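Local coordinates for protein glycoside hydrolase YxiA (Bacillus licheniformis, PDB 3LV4) that probably hydrolyses glycosidic bonds of arabinan, as a calcium-binding member of glycoside hydrolase family 43, at residues P312-E316 with E317-R321. Sequence-based numbering, arbitrary orientation.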
loop_
_atom_site.group_PDB
_atom_site.type_symbol
_atom_site.label_atom_id
_atom_site.label_comp_id
_atom_site.label_asym_id
_atom_site.label_seq_id
_atom_site.Cartn_x
_atom_site.Cartn_y
_atom_site.Cartn_z
ATOM N N PRO A 312 12.157 0.531 -14.167
ATOM C CA PRO A 312 13.256 -0.189 -14.806
ATOM C C PRO A 312 14.295 0.773 -15.350
ATOM O O PRO A 312 13.936 1.722 -16.046
ATOM C CB PRO A 312 12.559 -0.926 -15.950
ATOM C CG PRO A 312 11.162 -1.171 -15.414
ATOM C CD PRO A 312 10.836 0.063 -14.626
ATOM N N GLY A 313 15.561 0.544 -15.010
ATOM C CA GLY A 313 16.658 1.329 -15.558
ATOM C C GLY A 313 16.929 2.686 -14.921
ATOM O O GLY A 313 17.900 3.345 -15.286
ATOM N N ARG A 314 16.089 3.105 -13.972
ATOM C CA ARG A 314 16.195 4.447 -13.389
ATOM C C ARG A 314 16.787 4.464 -11.973
ATOM O O ARG A 314 16.654 5.444 -11.246
ATOM C CB ARG A 314 14.836 5.161 -13.429
ATOM C CG ARG A 314 14.441 5.596 -14.839
ATOM C CD ARG A 314 13.062 6.252 -14.902
ATOM N NE ARG A 314 12.908 7.380 -13.982
ATOM C CZ ARG A 314 11.768 8.045 -13.801
ATOM N NH1 ARG A 314 10.676 7.692 -14.476
ATOM N NH2 ARG A 314 11.715 9.063 -12.946
ATOM N N GLY A 315 17.454 3.380 -11.590
ATOM C CA GLY A 315 18.093 3.308 -10.285
ATOM C C GLY A 315 17.112 3.410 -9.133
ATOM O O GLY A 315 16.111 2.693 -9.095
ATOM N N GLU A 316 17.396 4.306 -8.191
ATOM C CA GLU A 316 16.552 4.445 -7.009
ATOM C C GLU A 316 15.563 5.603 -7.114
ATOM O O GLU A 316 14.904 5.943 -6.133
ATOM C CB GLU A 316 17.403 4.577 -5.741
ATOM C CG GLU A 316 18.070 3.272 -5.302
ATOM C CD GLU A 316 17.078 2.267 -4.736
ATOM O OE1 GLU A 316 16.501 2.537 -3.660
ATOM O OE2 GLU A 316 16.884 1.202 -5.350
ATOM N N GLU A 317 15.454 6.207 -8.297
ATOM C CA GLU A 317 14.450 7.257 -8.510
ATOM C C GLU A 317 13.049 6.709 -8.258
ATOM O O GLU A 317 12.718 5.601 -8.692
ATOM C CB GLU A 317 14.516 7.807 -9.936
ATOM C CG GLU A 317 15.811 8.523 -10.272
ATOM C CD GLU A 317 15.891 8.948 -11.730
ATOM O OE1 GLU A 317 14.847 8.935 -12.430
ATOM O OE2 GLU A 317 17.009 9.292 -12.174
ATOM N N HIS A 318 12.221 7.486 -7.568
ATOM C CA HIS A 318 10.854 7.064 -7.295
ATOM C C HIS A 318 9.887 8.236 -7.435
ATOM O O HIS A 318 10.271 9.407 -7.278
ATOM C CB HIS A 318 10.748 6.421 -5.910
ATOM C CG HIS A 318 11.166 7.324 -4.793
ATOM N ND1 HIS A 318 10.279 8.143 -4.129
ATOM C CD2 HIS A 318 12.381 7.547 -4.233
ATOM C CE1 HIS A 318 10.928 8.830 -3.201
ATOM N NE2 HIS A 318 12.204 8.488 -3.247
ATOM N N GLU A 319 8.640 7.909 -7.757
ATOM C CA GLU A 319 7.565 8.886 -7.867
ATOM C C GLU A 319 6.290 8.265 -7.315
ATOM O O GLU A 319 6.202 7.045 -7.145
ATOM C CB GLU A 319 7.333 9.284 -9.328
ATOM C CG GLU A 319 8.523 9.969 -9.985
ATOM C CD GLU A 319 8.299 10.236 -11.461
ATOM O OE1 GLU A 319 7.241 9.857 -11.984
ATOM O OE2 GLU A 319 9.182 10.829 -12.105
ATOM N N VAL A 320 5.305 9.112 -7.050
ATOM C CA VAL A 320 3.998 8.674 -6.602
ATOM C C VAL A 320 3.193 8.193 -7.800
ATOM O O VAL A 320 3.231 8.810 -8.870
ATOM C CB VAL A 320 3.226 9.835 -5.936
ATOM C CG1 VAL A 320 1.796 9.412 -5.619
ATOM C CG2 VAL A 320 3.950 10.303 -4.671
ATOM N N ARG A 321 2.488 7.077 -7.626
ATOM C CA ARG A 321 1.555 6.600 -8.639
ATOM C C ARG A 321 0.210 6.333 -7.989
ATOM O O ARG A 321 0.129 6.009 -6.799
ATOM C CB ARG A 321 2.078 5.331 -9.334
ATOM C CG ARG A 321 3.217 5.569 -10.337
ATOM C CD ARG A 321 2.743 6.420 -11.525
ATOM N NE ARG A 321 3.754 6.586 -12.574
ATOM C CZ ARG A 321 4.718 7.508 -12.556
ATOM N NH1 ARG A 321 4.831 8.348 -11.526
ATOM N NH2 ARG A 321 5.579 7.588 -13.560
HETATM O O HOH W 1 8.160 9.275 -14.528
HETATM O O HOH W 2 13.864 3.892 -10.373
#
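Arg-314 and Glu-317 are the end residues of a type II' beta turn in the loop joining antiparallel strands 303-310 and 319-327 of one blade of the family 43 beta-propeller. Glu-317 N closes the turn on Arg-314 O at 3.3 Å, and Gly-315 supplies the positive phi of its second position. The tight part is the salt-bridge network built on the turn. Bent at chi3 (54°), the Arg-314 chain turns its guanidinium side-on to Glu-317, whose OE1 accepts from NE at 2.9 Å and, less straight, from NH2; the two planes stand 69° apart. NH2 gives its other N-H to Glu-319 OE2 at 3.2 Å, nearly straight (167°) but from above the carboxylate plane. Two acceptors should hold its rotation. Exposed Gly-315 and Glu-317 form the looser side, where a water sits within 2.8 Å of both Gly-315 O and Glu-317 O. The Glu-316 carboxylate is tied to Arg-310 NE and Ala-225 N. His-318, edge-to-face with His-14, lies about 7 Å between side chains from Asp-15, the predicted proton acceptor. Farther along strand 319-327, buried Arg-321 grips Glu-319 OE1 end-on with NH2 and NH1, the latter on its anti lone pair; a water donates to that oxygen and accepts from Arg-314 NH1 at 3.0 Å.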